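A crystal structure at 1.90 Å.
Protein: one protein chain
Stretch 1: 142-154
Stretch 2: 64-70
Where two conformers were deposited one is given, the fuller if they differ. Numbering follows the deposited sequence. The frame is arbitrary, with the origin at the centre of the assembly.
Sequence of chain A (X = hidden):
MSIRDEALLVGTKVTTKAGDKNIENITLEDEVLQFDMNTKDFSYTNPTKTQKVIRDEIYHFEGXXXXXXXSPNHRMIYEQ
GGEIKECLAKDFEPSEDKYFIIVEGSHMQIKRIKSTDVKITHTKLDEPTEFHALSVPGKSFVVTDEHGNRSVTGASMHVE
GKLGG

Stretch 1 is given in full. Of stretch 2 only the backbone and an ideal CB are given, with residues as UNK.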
# COMPACT_ATOMS: atom_id res chain seq x y z
N VAL A 142 -1.71 3.25 5.23
CA VAL A 142 -1.11 2.05 5.85
C VAL A 142 -2.04 0.85 5.65
O VAL A 142 -3.25 0.96 5.92
CB VAL A 142 -0.79 2.30 7.36
CG1 VAL A 142 -0.18 1.07 8.03
CG2 VAL A 142 0.15 3.48 7.52
N VAL A 143 -1.49 -0.25 5.14
CA VAL A 143 -2.19 -1.53 4.98
C VAL A 143 -1.54 -2.57 5.90
O VAL A 143 -0.35 -2.44 6.21
CB VAL A 143 -2.18 -2.03 3.50
CG1 VAL A 143 -3.04 -1.14 2.61
CG2 VAL A 143 -0.77 -2.14 2.94
N THR A 144 -2.33 -3.55 6.34
CA THR A 144 -1.89 -4.68 7.17
C THR A 144 -2.06 -5.98 6.37
O THR A 144 -3.16 -6.22 5.84
CB THR A 144 -2.72 -4.73 8.46
OG1 THR A 144 -2.78 -3.40 8.98
CG2 THR A 144 -2.13 -5.69 9.49
N ASP A 145 -1.00 -6.78 6.27
CA ASP A 145 -1.00 -8.06 5.55
C ASP A 145 -1.54 -9.17 6.46
O ASP A 145 -1.90 -8.89 7.61
CB ASP A 145 0.40 -8.37 4.98
CG ASP A 145 1.46 -8.63 6.05
OD1 ASP A 145 1.12 -9.07 7.17
OD2 ASP A 145 2.65 -8.43 5.73
N GLU A 146 -1.60 -10.40 5.92
CA GLU A 146 -2.11 -11.60 6.62
C GLU A 146 -1.31 -11.96 7.89
O GLU A 146 -1.83 -12.69 8.73
CB GLU A 146 -2.11 -12.81 5.66
CG GLU A 146 -2.99 -12.64 4.42
CD GLU A 146 -2.26 -12.23 3.15
OE1 GLU A 146 -1.05 -12.53 3.00
OE2 GLU A 146 -2.90 -11.61 2.27
N HIS A 147 -0.08 -11.45 7.99
CA HIS A 147 0.85 -11.73 9.11
C HIS A 147 0.96 -10.56 10.10
O HIS A 147 1.89 -10.53 10.91
CB HIS A 147 2.23 -12.10 8.55
CG HIS A 147 2.22 -13.30 7.67
ND1 HIS A 147 2.89 -13.36 6.47
CD2 HIS A 147 1.59 -14.49 7.81
CE1 HIS A 147 2.69 -14.54 5.91
NE2 HIS A 147 1.90 -15.25 6.70
N GLY A 148 0.02 -9.61 10.02
CA GLY A 148 -0.08 -8.50 10.97
C GLY A 148 0.92 -7.38 10.72
O GLY A 148 0.97 -6.46 11.51
N ASN A 149 1.69 -7.45 9.62
CA ASN A 149 2.72 -6.44 9.29
C ASN A 149 2.06 -5.26 8.57
O ASN A 149 1.26 -5.49 7.65
CB ASN A 149 3.83 -7.01 8.40
CG ASN A 149 4.49 -8.24 8.99
OD1 ASN A 149 4.51 -9.30 8.36
ND2 ASN A 149 5.03 -8.11 10.19
N ARG A 150 2.39 -4.04 8.99
CA ARG A 150 1.86 -2.80 8.40
C ARG A 150 2.94 -2.15 7.53
O ARG A 150 4.13 -2.23 7.87
CB ARG A 150 1.34 -1.86 9.51
CG ARG A 150 0.24 -2.50 10.33
CD ARG A 150 -0.51 -1.57 11.27
NE ARG A 150 -1.57 -2.35 11.91
CZ ARG A 150 -1.38 -3.21 12.91
NH1 ARG A 150 -0.18 -3.40 13.45
NH2 ARG A 150 -2.43 -3.88 13.39
N SER A 151 2.52 -1.59 6.39
CA SER A 151 3.41 -0.92 5.42
C SER A 151 2.65 0.19 4.71
O SER A 151 1.41 0.20 4.73
CB SER A 151 3.96 -1.92 4.40
OG SER A 151 2.92 -2.56 3.66
N VAL A 152 3.39 1.13 4.10
CA VAL A 152 2.82 2.28 3.38
C VAL A 152 2.64 1.86 1.92
O VAL A 152 3.54 1.23 1.35
CB VAL A 152 3.73 3.54 3.50
CG1 VAL A 152 3.25 4.70 2.63
CG2 VAL A 152 3.82 3.99 4.96
N THR A 153 1.46 2.14 1.35
CA THR A 153 1.16 1.86 -0.07
C THR A 153 0.51 3.10 -0.68
O THR A 153 -0.04 3.92 0.06
CB THR A 153 0.27 0.61 -0.22
OG1 THR A 153 0.40 0.12 -1.55
CG2 THR A 153 -1.20 0.91 0.10
N GLY A 154 0.58 3.24 -2.01
CA GLY A 154 0.01 4.41 -2.71
C GLY A 154 -1.51 4.44 -2.69
O GLY A 154 -2.14 3.38 -2.79
N UNK A 64 10.77 -9.71 3.98
CA UNK A 64 11.25 -9.01 5.18
C UNK A 64 10.17 -8.18 5.89
O UNK A 64 10.43 -7.05 6.31
CB UNK A 64 12.41 -8.09 4.80
N UNK A 65 8.97 -8.76 6.04
CA UNK A 65 7.83 -8.13 6.74
C UNK A 65 7.01 -7.21 5.85
O UNK A 65 6.07 -6.57 6.34
CB UNK A 65 8.33 -7.33 7.94
N UNK A 66 7.36 -7.15 4.56
CA UNK A 66 6.63 -6.39 3.52
C UNK A 66 5.86 -7.38 2.62
O UNK A 66 6.46 -8.32 2.06
CB UNK A 66 7.59 -5.54 2.69
N UNK A 67 4.54 -7.21 2.53
CA UNK A 67 3.70 -7.97 1.59
C UNK A 67 2.59 -7.07 1.07
O UNK A 67 1.77 -6.61 1.87
CB UNK A 67 3.11 -9.22 2.26
N UNK A 68 2.59 -6.81 -0.25
CA UNK A 68 1.52 -6.07 -0.94
C UNK A 68 1.14 -6.83 -2.23
O UNK A 68 2.03 -7.35 -2.92
CB UNK A 68 1.96 -4.64 -1.26
N UNK A 69 -0.17 -6.93 -2.48
CA UNK A 69 -0.75 -7.55 -3.67
C UNK A 69 -1.56 -6.44 -4.37
O UNK A 69 -2.60 -6.02 -3.85
CB UNK A 69 -1.62 -8.76 -3.32
N UNK A 70 -1.04 -5.96 -5.50
CA UNK A 70 -1.50 -4.71 -6.12
C UNK A 70 -1.72 -4.90 -7.63
O UNK A 70 -1.19 -5.86 -8.22
CB UNK A 70 -0.49 -3.59 -5.87

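Position 64 has its CA-to-CB bond pointing away from stretch 1, and nothing of that stretch lies within 5.5 Å of the CB. The open space imposes nothing, but the left-handed backbone (phi 56°, psi 44°) disfavours beta-branched residues; Ala-64 is tolerated and makes no contact here.

At position 65, phi is 85° and psi 4°, a region that favours glycine, although asparagine or aspartate can adopt it. The end of the Asn-149 side chain lies near where a CB would be, while the positive phi by itself favours glycine. The residue is Gly-65, whose carbonyl O packs 3.1 Å from Asn-149 CB.

Position 66 begins a strand, and its CB points away, 5.4 Å from Ser-151 CB. A small side chain would leave stretch 1 untouched, whereas a long or aromatic one could bend back alongside Ser-151 and Val-152. Phe-66, with chi1 in t, does so: its CD1 lies 3.6 Å from Ser-151 CB, and Val-152 O approaches the ring edge, 4.4 Å from CE1.

Position 67 points toward stretch 1, where its CB sits 3.6 Å from Asp-145 OD2, with Glu-146 OE1 5.4 Å away. Two carboxylates nearby would suit a polar or basic residue, so an acid is not the obvious guess. Yet the residue is Asp-67, with OD1 4.5 Å from Glu-146 OE1; position 69 bears on this crowding of like charges. On the backbone, a water accepts from Asp-67 N at 2.7 Å and lies 2.7 Å from Asp-145 OD2, to which it can donate, linking the stretches.

Position 68 starts sideways, its CB 5.0 Å from Thr-153 OG1 and 5.4 Å from Ser-151 OG. Two hydroxyls and the carbonyl of Val-152 call for a polar side chain long enough to reach them; a primary amide of this length suits well, since it offers both donor and acceptor, and glutamate would lack the donor for the Val-152 carbonyl. Gln-68 extends with chi1 m and chi2 t. Its NE2 donates to Val-152 O at 3.0 Å and to Ser-151 OG at 2.9 Å, using both amide protons, while OE1 accepts from Thr-153 OG1 at 2.8 Å.

At position 69 the CB has nothing of stretch 1 within reach, but the Glu-146 carboxylate lies farther off, so a long basic residue, lysine or arginine, would suit. Lys-69 forms a salt bridge from NZ to Glu-146 OE2 at 2.9 Å and also binds Asp-67 OD1 at 3.1 Å, holding the two acids together.

Position 70 points toward stretch 1 across a gap, and its strand angles favour a beta-branched residue. Val-70 makes no contact.

Stretch 2, residues 64-70: AGFDQKV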
# COMPACT_ATOMS: atom_id res chain seq x y z
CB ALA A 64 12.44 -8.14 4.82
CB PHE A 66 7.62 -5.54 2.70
CG PHE A 66 6.98 -4.57 1.74
CD1 PHE A 66 6.46 -3.37 2.18
CD2 PHE A 66 6.92 -4.86 0.39
CE1 PHE A 66 5.87 -2.48 1.30
CE2 PHE A 66 6.33 -3.98 -0.51
CZ PHE A 66 5.80 -2.79 -0.05
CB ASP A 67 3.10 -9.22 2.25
CG ASP A 67 2.57 -10.24 1.23
OD1 ASP A 67 1.63 -9.91 0.48
OD2 ASP A 67 3.12 -11.35 1.19
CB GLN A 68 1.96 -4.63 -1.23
CG GLN A 68 2.21 -3.84 0.05
CD GLN A 68 2.40 -2.35 -0.16
OE1 GLN A 68 2.34 -1.84 -1.28
NE2 GLN A 68 2.64 -1.64 0.94
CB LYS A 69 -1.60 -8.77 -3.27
CG LYS A 69 -0.78 -9.86 -2.58
CD LYS A 69 -1.60 -11.09 -2.22
CE LYS A 69 -0.84 -12.05 -1.32
NZ LYS A 69 -0.93 -11.65 0.11
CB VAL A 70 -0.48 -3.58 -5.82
CG1 VAL A 70 -0.13 -3.55 -4.34
CG2 VAL A 70 0.80 -3.74 -6.64
O HOH W 1 3.51 -6.11 4.78
O HOH W 2 4.08 0.73 -1.49
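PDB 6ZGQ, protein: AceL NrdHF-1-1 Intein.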